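Local atomic coordinates of LysR family transcriptional regulator (Vibrio vulnificus, PDB entry 5B7H), a protein that probably regulates transcription as a LysR-family DNA-binding factor of the OxyR type, this chain being its regulatory domain. Residues 27-32 and 166-171; 65-70 and 202-207; 70-75 and 126-131; 81-86 and 207-212; 150-155 and 161-166. The protein carries 1 engineered substitution. One frame throughout, in Å; residues are numbered along the deposited sequence.

Contact 1. Residues 27-32 and 166-171; sequences APFLLC and PQMAID
The ring of F29 lies with one face against the helix backbone at A169, whose CA sits 3.8 Å from the ring centroid. This CH-pi contact comes in only 9° off the ring normal, so the CA is almost over the middle of the ring. The opposite face is taken by P28 of its own segment, with CB 3.9 Å above the plane. The ring is thus held between its preceding proline and the 166-171 segment. The methyl of A169 adds to the same face, with A169 CB 3.7 Å from F29 CZ. M168 comes in at the root of the ring, its chain crossing that of F29 at about a right angle. Its CG sits between its backbone N and carbonyl carbon (chi1 62°), and the chain then bends at chi3. SD of M168 meets both F29 CB at 4.1 Å and L30 CB at 4.2 Å. No hydrogen bond joins the segments, and all four touching residues are buried. The short helical axes cross at 71°, 8.8 Å apart. The same helix also meets the second subunit, where Q154 NE2 donates to A27 O. The arrangement is an interhelical contact, consistent with the two-subdomain layout of LysR regulatory domains, which have the periplasmic binding protein type of fold.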
# COMPACT_ATOMS: atom_id res chain seq x y z
N ALA A 27 -0.66 8.07 2.26
CA ALA A 27 -1.19 8.15 0.89
C ALA A 27 -2.42 7.29 0.62
O ALA A 27 -3.38 7.83 0.02
CB ALA A 27 -0.08 7.83 -0.12
N PRO A 28 -2.48 6.02 1.02
CA PRO A 28 -3.65 5.19 0.67
C PRO A 28 -4.92 5.67 1.35
O PRO A 28 -5.99 5.21 0.96
CB PRO A 28 -3.28 3.80 1.19
CG PRO A 28 -1.81 3.82 1.42
CD PRO A 28 -1.48 5.26 1.79
N PHE A 29 -4.82 6.47 2.41
CA PHE A 29 -5.98 6.80 3.24
C PHE A 29 -6.41 8.23 2.93
O PHE A 29 -7.41 8.44 2.22
CB PHE A 29 -5.58 6.57 4.70
CG PHE A 29 -4.79 5.26 4.91
CD1 PHE A 29 -5.37 4.02 4.59
CD2 PHE A 29 -3.49 5.29 5.36
CE1 PHE A 29 -4.67 2.83 4.76
CE2 PHE A 29 -2.77 4.12 5.53
CZ PHE A 29 -3.36 2.87 5.22
N LEU A 30 -5.62 9.22 3.33
CA LEU A 30 -6.04 10.61 3.23
C LEU A 30 -6.23 11.07 1.80
O LEU A 30 -7.10 11.92 1.54
CB LEU A 30 -4.97 11.47 3.92
CG LEU A 30 -5.07 12.98 3.82
CD1 LEU A 30 -6.31 13.48 4.57
CD2 LEU A 30 -3.79 13.62 4.43
N LEU A 31 -5.42 10.58 0.85
CA LEU A 31 -5.53 11.12 -0.51
C LEU A 31 -6.81 10.74 -1.21
O LEU A 31 -7.26 11.50 -2.08
CB LEU A 31 -4.32 10.71 -1.36
CG LEU A 31 -2.98 11.27 -0.84
CD1 LEU A 31 -1.88 10.79 -1.83
CD2 LEU A 31 -2.98 12.80 -0.75
N CYS A 32 -7.44 9.63 -0.82
CA CYS A 32 -8.73 9.29 -1.39
C CYS A 32 -9.72 10.40 -1.08
O CYS A 32 -10.45 10.88 -1.95
CB CYS A 32 -9.24 7.98 -0.77
SG CYS A 32 -8.30 6.49 -1.19
N PRO A 166 -2.07 4.14 12.64
CA PRO A 166 -2.70 5.46 12.64
C PRO A 166 -4.21 5.37 12.41
O PRO A 166 -4.72 4.51 11.67
CB PRO A 166 -2.01 6.17 11.46
CG PRO A 166 -1.63 5.08 10.51
CD PRO A 166 -1.35 3.84 11.39
N GLN A 167 -4.90 6.31 13.05
CA GLN A 167 -6.34 6.37 12.99
C GLN A 167 -6.84 6.47 11.57
O GLN A 167 -7.84 5.83 11.22
CB GLN A 167 -6.88 7.53 13.82
CG GLN A 167 -8.42 7.46 13.96
CD GLN A 167 -8.87 6.23 14.74
OE1 GLN A 167 -8.29 5.91 15.79
NE2 GLN A 167 -9.91 5.56 14.25
N MET A 168 -6.12 7.22 10.70
CA MET A 168 -6.67 7.33 9.35
C MET A 168 -6.72 5.98 8.63
O MET A 168 -7.56 5.78 7.75
CB MET A 168 -5.93 8.38 8.52
CG MET A 168 -4.45 8.06 8.33
SD MET A 168 -3.63 9.19 7.13
CE MET A 168 -3.74 10.75 8.03
N ALA A 169 -5.82 5.06 8.97
CA ALA A 169 -5.90 3.73 8.36
C ALA A 169 -7.13 2.97 8.83
O ALA A 169 -7.81 2.30 8.02
CB ALA A 169 -4.61 2.95 8.65
N ILE A 170 -7.41 3.05 10.14
CA ILE A 170 -8.61 2.41 10.68
C ILE A 170 -9.85 2.99 10.02
O ILE A 170 -10.77 2.24 9.62
CB ILE A 170 -8.66 2.60 12.20
CG1 ILE A 170 -7.43 1.95 12.83
CG2 ILE A 170 -9.92 1.95 12.73
CD1 ILE A 170 -7.34 2.23 14.33
N ASP A 171 -9.89 4.32 9.89
CA ASP A 171 -11.08 4.97 9.34
C ASP A 171 -11.31 4.63 7.87
O ASP A 171 -12.44 4.75 7.38
CB ASP A 171 -10.91 6.47 9.47
CG ASP A 171 -11.00 6.94 10.93
OD1 ASP A 171 -10.66 8.13 11.21
OD2 ASP A 171 -11.39 6.16 11.83

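Contact 2. Residues 65-70 and 202-207; sequences ELDVLI and SSRSKT. With SO4 (sulfate ion), chain D.
D67 reaches across to R204 and also, through a water, to S202. Its CB points toward the 202-207 segment. CG stands beside the backbone N (chi1 -67°), which carries the carboxylate toward S202 and R204. There its two oxygens part company. D67 OD1 accepts a hydrogen bond from a water, at 3.1 Å. That water in turn accepts from S202 OG at 2.9 Å. OD2 faces the arginine, but the salt bridge is long, 3.9 Å from D67 OD2 to R204 NH1. The carboxylate and guanidinium planes are 74° apart, so the two groups do not pair side by side. Each has its stronger partner on strand 16-22: D67 OD2 accepts from K19 N, and R204 NH1 donates to Q17 O. The contact is therefore a loose surface link between the start of strand 68-73 and the turn that leads into the C-terminal helix 205-217. That turn is an ST turn, in which S202 OG accepts from R204 N at 3.0 Å. R204 is the N-cap residue of the helix. Its chain bends at chi3, which turns the guanidinium back toward D67. A sulfate, probably from the crystallisation liquor, is bound at the same turn. S203 N donates to its O1 at 2.8 Å, nearly straight at 170°. S203 OG also donates to O1, at 3.0 Å, and R199 NH2 is a further donor to the ion.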
# COMPACT_ATOMS: atom_id res chain seq x y z
N GLU A 65 11.18 18.36 -8.53
CA GLU A 65 10.43 17.29 -9.19
C GLU A 65 9.05 17.09 -8.58
O GLU A 65 8.23 16.37 -9.18
CB GLU A 65 11.21 15.99 -9.08
CG GLU A 65 12.48 16.12 -9.91
CD GLU A 65 13.53 15.06 -9.64
OE1 GLU A 65 13.38 14.27 -8.67
OE2 GLU A 65 14.53 15.05 -10.42
N LEU A 66 8.80 17.63 -7.39
CA LEU A 66 7.47 17.70 -6.82
C LEU A 66 7.27 19.14 -6.36
O LEU A 66 8.24 19.86 -6.11
CB LEU A 66 7.34 16.78 -5.60
CG LEU A 66 7.58 15.30 -5.95
CD1 LEU A 66 7.65 14.43 -4.65
CD2 LEU A 66 6.43 14.80 -6.83
N ASP A 67 6.01 19.57 -6.28
CA ASP A 67 5.65 20.91 -5.80
C ASP A 67 5.42 20.95 -4.29
O ASP A 67 5.71 21.95 -3.67
CB ASP A 67 4.33 21.38 -6.44
CG ASP A 67 4.46 21.61 -7.92
OD1 ASP A 67 5.29 22.47 -8.29
OD2 ASP A 67 3.76 20.95 -8.73
N VAL A 68 4.83 19.91 -3.70
CA VAL A 68 4.44 19.96 -2.30
C VAL A 68 4.34 18.53 -1.81
O VAL A 68 4.08 17.60 -2.59
CB VAL A 68 3.10 20.72 -2.14
CG1 VAL A 68 1.95 20.00 -2.91
CG2 VAL A 68 2.70 20.98 -0.70
N LEU A 69 4.57 18.34 -0.52
CA LEU A 69 4.50 17.03 0.12
C LEU A 69 3.47 17.09 1.23
O LEU A 69 3.28 18.13 1.87
CB LEU A 69 5.84 16.64 0.79
CG LEU A 69 7.10 16.84 -0.08
CD1 LEU A 69 8.36 16.50 0.76
CD2 LEU A 69 6.98 15.97 -1.35
N ILE A 70 2.85 15.94 1.49
CA ILE A 70 2.09 15.70 2.71
C ILE A 70 2.90 14.67 3.48
O ILE A 70 3.09 13.52 3.01
CB ILE A 70 0.65 15.25 2.44
CG1 ILE A 70 -0.13 16.36 1.70
CG2 ILE A 70 0.01 14.86 3.77
CD1 ILE A 70 -1.63 15.95 1.27
N SER A 202 9.03 28.80 -3.91
CA SER A 202 7.94 28.48 -4.80
C SER A 202 7.07 29.71 -5.06
O SER A 202 6.86 30.55 -4.18
CB SER A 202 7.06 27.45 -4.13
OG SER A 202 5.91 27.20 -4.91
N SER A 203 6.54 29.80 -6.27
CA SER A 203 5.57 30.84 -6.59
C SER A 203 4.14 30.36 -6.41
O SER A 203 3.21 31.03 -6.89
CB SER A 203 5.76 31.30 -8.04
OG SER A 203 5.44 30.24 -8.90
N ARG A 204 3.93 29.22 -5.75
CA ARG A 204 2.60 28.64 -5.62
C ARG A 204 2.10 28.59 -4.18
O ARG A 204 1.23 27.80 -3.85
CB ARG A 204 2.57 27.27 -6.29
CG ARG A 204 3.22 27.37 -7.66
CD ARG A 204 2.90 26.18 -8.49
NE ARG A 204 1.46 26.05 -8.69
CZ ARG A 204 0.89 25.03 -9.34
NH1 ARG A 204 1.66 24.08 -9.85
NH2 ARG A 204 -0.43 24.98 -9.48
N SER A 205 2.59 29.48 -3.32
CA SER A 205 2.24 29.37 -1.90
C SER A 205 0.77 29.67 -1.65
O SER A 205 0.20 29.13 -0.70
CB SER A 205 3.11 30.30 -1.07
OG SER A 205 2.97 31.59 -1.60
N LYS A 206 0.14 30.51 -2.47
CA LYS A 206 -1.30 30.69 -2.35
C LYS A 206 -2.05 29.38 -2.58
O LYS A 206 -3.02 29.07 -1.86
CB LYS A 206 -1.76 31.80 -3.32
CG LYS A 206 -3.24 32.09 -3.34
CD LYS A 206 -3.53 33.56 -3.71
CE LYS A 206 -4.75 33.67 -4.66
NZ LYS A 206 -5.96 32.87 -4.27
N THR A 207 -1.62 28.61 -3.59
CA THR A 207 -2.19 27.28 -3.82
C THR A 207 -1.96 26.37 -2.62
O THR A 207 -2.86 25.66 -2.19
CB THR A 207 -1.56 26.67 -5.08
OG1 THR A 207 -1.71 27.59 -6.16
CG2 THR A 207 -2.20 25.38 -5.44
S SO4 D . 8.21 26.91 -8.78
O1 SO4 D . 7.54 28.15 -8.36
O2 SO4 D . 9.36 26.64 -7.91
O3 SO4 D . 8.59 27.01 -10.19
O4 SO4 D . 7.21 25.85 -8.71
O HOH W 1 6.23 24.93 -6.62

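Contact 3. Residues 70-75 and 126-131; sequences ILALPV and TEHAVS
Strand 68-73 ends at P74, which follows a cis peptide bond and faces helix 124-132, and the nearest CA atoms, those of P74 and H128, are 8.1 Å apart. In this LysR regulatory domain the contact brings the end of a central sheet strand against helix 124-132, which follows the long strand 81-95 in the chain. H128 carries nearly all of it. Its CG stands beside the backbone N (chi1 -71°), which extends the imidazole from the helix toward the strand end. H128 NE2 donates to P74 O at 2.9 Å. The bond is nearly straight, 175° at the hydrogen. The acceptor lies in the ring plane, but the donor sits 45° above the carbonyl plane of P74, so no lone pair is met head on. The ring is packed along its edge as well. A72 CB lies 3.6 Å from CE1 of H128 and equally close to ND1. A72 O is also at this edge. The carbonyl O of L73 lies over one face, offset toward the rim. CD of P74 comes up to NE2 of H128 at 3.8 Å, the two side chains sliding past each other in opposite directions. H128 also packs on F90 of strand 81-95. The side chains of V75 and H128 cross at about a right angle, and V75 CG1 lies 4.1 Å from H128 NE2.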
# COMPACT_ATOMS: atom_id res chain seq x y z
N ILE A 70 2.85 15.94 1.49
CA ILE A 70 2.09 15.70 2.71
C ILE A 70 2.90 14.67 3.48
O ILE A 70 3.09 13.52 3.01
CB ILE A 70 0.65 15.25 2.44
CG1 ILE A 70 -0.13 16.36 1.70
CG2 ILE A 70 0.01 14.86 3.77
CD1 ILE A 70 -1.63 15.95 1.27
N LEU A 71 3.41 15.09 4.63
CA LEU A 71 4.29 14.27 5.46
C LEU A 71 3.70 14.13 6.85
O LEU A 71 2.84 14.91 7.27
CB LEU A 71 5.68 14.96 5.62
CG LEU A 71 6.54 15.19 4.36
CD1 LEU A 71 7.90 15.71 4.73
CD2 LEU A 71 6.69 13.88 3.60
N ALA A 72 4.18 13.11 7.56
CA ALA A 72 4.07 13.09 9.02
C ALA A 72 5.24 13.86 9.63
O ALA A 72 6.39 13.69 9.22
CB ALA A 72 4.03 11.64 9.52
N LEU A 73 4.92 14.74 10.58
CA LEU A 73 5.92 15.58 11.22
C LEU A 73 5.99 15.25 12.71
O LEU A 73 5.01 14.77 13.29
CB LEU A 73 5.55 17.06 11.02
CG LEU A 73 5.56 17.54 9.55
CD1 LEU A 73 5.19 19.06 9.59
CD2 LEU A 73 6.87 17.34 8.80
N PRO A 74 7.13 15.50 13.37
CA PRO A 74 8.32 16.12 12.84
C PRO A 74 9.25 15.15 12.17
O PRO A 74 9.45 13.97 12.60
CB PRO A 74 9.00 16.68 14.10
CG PRO A 74 8.63 15.68 15.18
CD PRO A 74 7.23 15.20 14.83
N VAL A 75 9.86 15.64 11.10
CA VAL A 75 11.00 15.00 10.44
C VAL A 75 11.94 16.14 10.05
O VAL A 75 11.56 17.31 10.09
CB VAL A 75 10.62 14.13 9.23
CG1 VAL A 75 9.79 12.92 9.67
CG2 VAL A 75 9.80 14.92 8.21
N THR A 126 7.37 4.39 12.49
CA THR A 126 8.05 3.79 13.65
C THR A 126 8.61 4.84 14.61
O THR A 126 8.35 4.77 15.81
CB THR A 126 9.12 2.86 13.13
OG1 THR A 126 8.46 1.75 12.51
CG2 THR A 126 9.96 2.31 14.28
N GLU A 127 9.33 5.86 14.10
CA GLU A 127 9.89 6.83 15.05
C GLU A 127 8.78 7.62 15.72
O GLU A 127 8.85 7.91 16.92
CB GLU A 127 10.86 7.80 14.38
CG GLU A 127 10.42 8.26 13.01
CD GLU A 127 11.49 9.05 12.26
OE1 GLU A 127 12.16 9.89 12.90
OE2 GLU A 127 11.68 8.79 11.05
N HIS A 128 7.70 7.89 15.00
CA HIS A 128 6.63 8.67 15.61
C HIS A 128 5.84 7.85 16.61
O HIS A 128 5.51 8.36 17.69
CB HIS A 128 5.69 9.19 14.52
CG HIS A 128 6.31 10.25 13.69
ND1 HIS A 128 5.92 10.50 12.39
CD2 HIS A 128 7.28 11.15 13.98
CE1 HIS A 128 6.66 11.48 11.90
NE2 HIS A 128 7.47 11.91 12.85
N ALA A 129 5.54 6.60 16.30
CA ALA A 129 4.71 5.84 17.24
C ALA A 129 5.51 5.50 18.49
O ALA A 129 4.98 5.59 19.60
CB ALA A 129 4.25 4.55 16.57
N VAL A 130 6.76 5.10 18.33
CA VAL A 130 7.57 4.72 19.49
C VAL A 130 7.74 5.91 20.44
O VAL A 130 7.66 5.77 21.67
CB VAL A 130 8.91 4.13 19.01
CG1 VAL A 130 9.93 4.01 20.10
CG2 VAL A 130 8.65 2.75 18.39
N SER A 131 7.95 7.11 19.89
CA SER A 131 8.14 8.26 20.77
C SER A 131 6.82 8.74 21.36
O SER A 131 6.76 9.07 22.54
CB SER A 131 8.84 9.39 20.03
OG SER A 131 8.16 9.71 18.85
O HOH W 2 10.88 12.27 13.62

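Contact 4. Residues 81-86 and 207-212; sequences ESRVVG and TFNQLA
This is a partly buried strand-to-helix contact, with R83 and V85 of strand 81-95 meeting N209 and A212 of the C-terminal helix 205-217. It is helix-on-sheet packing in the LysR regulatory domain, with helix 205-217 against strand 81-95. The short strand and helix axes run almost parallel, 17° apart, at a separation of 10.0 Å. R83 starts with CG anti to its backbone N (chi1 -178°) and stays extended from CG to NE, which lets it reach across to N209. One face of its guanidinium is laid over the methyl of A212, with A212 CB 3.8 Å from R83 NE. At the guanidinium edge, R83 NH1 donates to N209 OD1 at 2.8 Å. That bond is bent, 145° at the hydrogen. OD1 lies in the guanidinium plane, while the donor stands above the amide carbonyl plane of N209. The other amino group, NH2, forms a salt bridge with E213, the stronger polar partner. The guanidinium is thus held by two helix residues one turn apart, N209 and E213. Further along the strand, V85 and G86 both face I194 in a classic beta bulge. V85 points its side chain at the helix. V85 CG1 lies 3.5 Å from A212 O and 3.7 Å from A212 CB.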
# COMPACT_ATOMS: atom_id res chain seq x y z
N GLU A 81 9.55 25.11 3.84
CA GLU A 81 8.48 25.75 4.56
C GLU A 81 7.46 24.66 4.86
O GLU A 81 7.26 23.75 4.06
CB GLU A 81 7.97 26.81 3.62
CG GLU A 81 6.86 27.58 3.98
CD GLU A 81 7.23 29.00 3.70
OE1 GLU A 81 8.21 29.22 2.95
OE2 GLU A 81 6.59 29.88 4.26
N SER A 82 6.85 24.71 6.03
CA SER A 82 5.86 23.71 6.41
C SER A 82 4.71 24.31 7.16
O SER A 82 4.80 25.37 7.76
CB SER A 82 6.46 22.52 7.15
OG SER A 82 6.80 22.90 8.45
N ARG A 83 3.60 23.58 7.12
CA ARG A 83 2.39 23.97 7.82
C ARG A 83 1.75 22.69 8.35
O ARG A 83 1.39 21.83 7.55
CB ARG A 83 1.42 24.64 6.84
CG ARG A 83 0.16 25.11 7.49
CD ARG A 83 -0.53 26.17 6.61
NE ARG A 83 -1.86 26.35 7.09
CZ ARG A 83 -2.74 27.15 6.54
NH1 ARG A 83 -2.42 27.82 5.43
NH2 ARG A 83 -3.95 27.20 7.08
N VAL A 84 1.60 22.57 9.66
CA VAL A 84 0.88 21.46 10.27
C VAL A 84 -0.61 21.70 10.10
O VAL A 84 -1.12 22.79 10.38
CB VAL A 84 1.23 21.36 11.75
CG1 VAL A 84 0.31 20.36 12.47
CG2 VAL A 84 2.70 20.96 11.87
N VAL A 85 -1.33 20.66 9.65
CA VAL A 85 -2.74 20.80 9.31
C VAL A 85 -3.64 19.93 10.15
O VAL A 85 -4.86 20.15 10.14
CB VAL A 85 -2.99 20.49 7.81
CG1 VAL A 85 -2.33 21.60 6.93
CG2 VAL A 85 -2.43 19.07 7.41
N GLY A 86 -3.09 18.98 10.88
CA GLY A 86 -3.93 18.23 11.81
C GLY A 86 -3.14 17.15 12.52
O GLY A 86 -1.93 17.02 12.35
N THR A 207 -1.62 28.61 -3.59
CA THR A 207 -2.19 27.28 -3.82
C THR A 207 -1.96 26.37 -2.62
O THR A 207 -2.86 25.66 -2.19
CB THR A 207 -1.56 26.67 -5.08
OG1 THR A 207 -1.71 27.59 -6.16
CG2 THR A 207 -2.20 25.38 -5.44
N PHE A 208 -0.73 26.38 -2.07
CA PHE A 208 -0.41 25.45 -0.98
C PHE A 208 -1.22 25.77 0.26
O PHE A 208 -1.68 24.85 0.95
CB PHE A 208 1.08 25.48 -0.65
CG PHE A 208 1.97 25.11 -1.82
CD1 PHE A 208 1.55 24.20 -2.81
CD2 PHE A 208 3.21 25.73 -1.96
CE1 PHE A 208 2.40 23.93 -3.91
CE2 PHE A 208 4.06 25.44 -3.04
CZ PHE A 208 3.64 24.53 -4.02
N ASN A 209 -1.43 27.06 0.54
CA ASN A 209 -2.21 27.41 1.72
C ASN A 209 -3.68 27.03 1.54
O ASN A 209 -4.31 26.55 2.49
CB ASN A 209 -1.99 28.89 2.09
CG ASN A 209 -0.64 29.13 2.80
OD1 ASN A 209 -0.24 28.40 3.71
ND2 ASN A 209 0.06 30.17 2.37
N GLN A 210 -4.25 27.19 0.34
CA GLN A 210 -5.63 26.70 0.11
C GLN A 210 -5.71 25.19 0.25
O GLN A 210 -6.68 24.66 0.80
CB GLN A 210 -6.17 27.06 -1.27
CG GLN A 210 -6.46 28.55 -1.45
CD GLN A 210 -6.79 28.92 -2.88
OE1 GLN A 210 -5.90 29.28 -3.66
NE2 GLN A 210 -8.07 28.83 -3.23
N LEU A 211 -4.71 24.47 -0.27
CA LEU A 211 -4.69 23.04 -0.12
C LEU A 211 -4.59 22.66 1.35
O LEU A 211 -5.21 21.70 1.77
CB LEU A 211 -3.48 22.50 -0.90
CG LEU A 211 -3.50 21.00 -1.05
CD1 LEU A 211 -4.76 20.56 -1.79
CD2 LEU A 211 -2.21 20.58 -1.83
N ALA A 212 -3.77 23.38 2.13
CA ALA A 212 -3.62 23.08 3.55
C ALA A 212 -4.96 23.20 4.27
O ALA A 212 -5.28 22.35 5.11
CB ALA A 212 -2.59 24.04 4.18

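Contact 5. Residues 150-155 and 161-166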
# COMPACT_ATOMS: atom_id res chain seq x y z
N HIS A 150 0.38 -2.74 5.44
CA HIS A 150 -0.57 -3.84 5.25
C HIS A 150 0.01 -5.14 5.76
O HIS A 150 -0.70 -5.94 6.39
CB HIS A 150 -0.87 -4.01 3.77
CG HIS A 150 -1.40 -2.77 3.16
ND1 HIS A 150 -0.56 -1.79 2.65
CD2 HIS A 150 -2.66 -2.31 3.03
CE1 HIS A 150 -1.31 -0.78 2.22
NE2 HIS A 150 -2.58 -1.07 2.44
N THR A 151 1.28 -5.39 5.47
CA THR A 151 1.85 -6.69 5.89
C THR A 151 2.13 -6.71 7.39
O THR A 151 2.02 -7.76 8.03
CB THR A 151 3.07 -7.09 5.06
OG1 THR A 151 4.08 -6.07 5.15
CG2 THR A 151 2.71 -7.38 3.61
N LEU A 152 2.41 -5.54 7.97
CA LEU A 152 2.50 -5.45 9.42
C LEU A 152 1.19 -5.86 10.08
O LEU A 152 1.16 -6.68 11.02
CB LEU A 152 2.86 -4.01 9.79
CG LEU A 152 2.92 -3.62 11.26
CD1 LEU A 152 3.90 -4.49 12.00
CD2 LEU A 152 3.30 -2.12 11.33
N VAL A 153 0.08 -5.29 9.60
CA VAL A 153 -1.22 -5.60 10.18
C VAL A 153 -1.57 -7.07 9.95
O VAL A 153 -2.16 -7.73 10.84
CB VAL A 153 -2.26 -4.66 9.56
CG1 VAL A 153 -3.69 -5.20 9.86
CG2 VAL A 153 -2.02 -3.23 10.13
N GLN A 154 -1.20 -7.62 8.79
CA GLN A 154 -1.46 -9.04 8.55
C GLN A 154 -0.70 -9.93 9.53
O GLN A 154 -1.23 -10.95 9.97
CB GLN A 154 -1.10 -9.43 7.11
CG GLN A 154 -2.08 -8.81 6.09
CD GLN A 154 -1.46 -8.58 4.72
OE1 GLN A 154 -0.25 -8.80 4.51
NE2 GLN A 154 -2.27 -8.04 3.81
N MET A 155 0.54 -9.59 9.88
CA MET A 155 1.24 -10.38 10.89
C MET A 155 0.55 -10.30 12.25
O MET A 155 0.44 -11.31 12.96
CB MET A 155 2.71 -9.97 11.04
CG MET A 155 3.53 -10.36 9.83
SD MET A 155 5.29 -10.07 10.02
CE MET A 155 5.39 -8.29 9.86
N GLY A 161 1.60 -10.78 17.47
CA GLY A 161 1.89 -9.78 18.47
C GLY A 161 1.04 -8.55 18.24
O GLY A 161 -0.14 -8.66 17.89
N THR A 162 1.60 -7.38 18.48
CA THR A 162 0.81 -6.15 18.43
C THR A 162 1.60 -5.09 17.67
O THR A 162 2.80 -5.26 17.41
CB THR A 162 0.48 -5.68 19.86
OG1 THR A 162 -0.40 -4.55 19.81
CG2 THR A 162 1.75 -5.27 20.68
N THR A 163 0.94 -4.00 17.31
CA THR A 163 1.67 -2.89 16.72
C THR A 163 0.82 -1.63 16.86
O THR A 163 -0.31 -1.68 17.35
CB THR A 163 1.96 -3.17 15.23
OG1 THR A 163 2.99 -2.24 14.79
CG2 THR A 163 0.68 -3.02 14.35
N PHE A 164 1.39 -0.51 16.44
CA PHE A 164 0.76 0.81 16.41
C PHE A 164 0.26 1.10 15.01
O PHE A 164 1.00 0.91 14.04
CB PHE A 164 1.74 1.91 16.82
CG PHE A 164 2.47 1.64 18.13
CD1 PHE A 164 3.76 1.12 18.13
CD2 PHE A 164 1.88 1.92 19.35
CE1 PHE A 164 4.43 0.92 19.32
CE2 PHE A 164 2.53 1.69 20.56
CZ PHE A 164 3.81 1.17 20.54
N ILE A 165 -0.96 1.63 14.92
CA ILE A 165 -1.64 1.93 13.65
C ILE A 165 -2.21 3.35 13.69
O ILE A 165 -2.84 3.73 14.69
CB ILE A 165 -2.81 0.96 13.39
CG1 ILE A 165 -2.28 -0.48 13.30
CG2 ILE A 165 -3.49 1.27 12.07
CD1 ILE A 165 -1.20 -0.62 12.22
N PRO A 166 -2.07 4.14 12.64
CA PRO A 166 -2.70 5.46 12.64
C PRO A 166 -4.21 5.37 12.41
O PRO A 166 -4.72 4.51 11.67
CB PRO A 166 -2.01 6.17 11.46
CG PRO A 166 -1.63 5.08 10.51
CD PRO A 166 -1.35 3.84 11.39
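L152 and T163 meet tip to tip, and V153 meets I165 at about a right angle. L152 CD2 lies 3.5 Å from T163 OG1, and CD1 of L152 also lies against OG1. CG of L152 is 3.9 Å from T163 CG2, so both branches of the threonine are touched. The pair is apolar on the leucine side, and the hydroxyl finds its polar partner elsewhere: T163 OG1 donates to F117 O. L152 itself packs on F117, so the same residue sits beside both members of the pair. In the second pair V153 CG2 and I165 CD1 are 3.4 Å apart, tighter than usual. I165 is modelled in two conformers, so this tightness is doubtful. I165 has its CG1 beside the backbone N (chi1 -61°), and its end comes nearer to the helix than its root. V153 also packs on Q178 and L180. The strand behind these residues is held by its neighbour 81-95: T163 pairs with V93 and I165 with K91. Helix 149-157 also faces the second subunit, where the H150 rings of the two subunits meet nearly parallel and M155 packs on L47 of that subunit. All four touching residues are buried. The arrangement is a helix packed on an outer sheet strand, close to the dimer interface, and is consistent with the two-subdomain, periplasmic binding protein type fold of LysR regulatory domains.

How the contacts relate
From the N terminus, contact 1 starts at 27-32 and closes at 166-171, joining the first helix to the short helix after strand 163-166. Contacts 2 and 4 start at 65-70 and 81-86 and close at 202-207 and 207-212, so both cross contact 1 and each other. They bring the C-terminal helix 205-217 back to the sheet. Contact 3 joins the end of strand 68-73 to helix 124-132; it lies within the spans of contacts 1 and 2 and crosses contact 4. Contact 5 follows contact 3, joins helix 149-157 to strand 163-166 and lies within the spans of contacts 1, 2 and 4. Contacts 1 and 5 share P166 and both touch the second subunit.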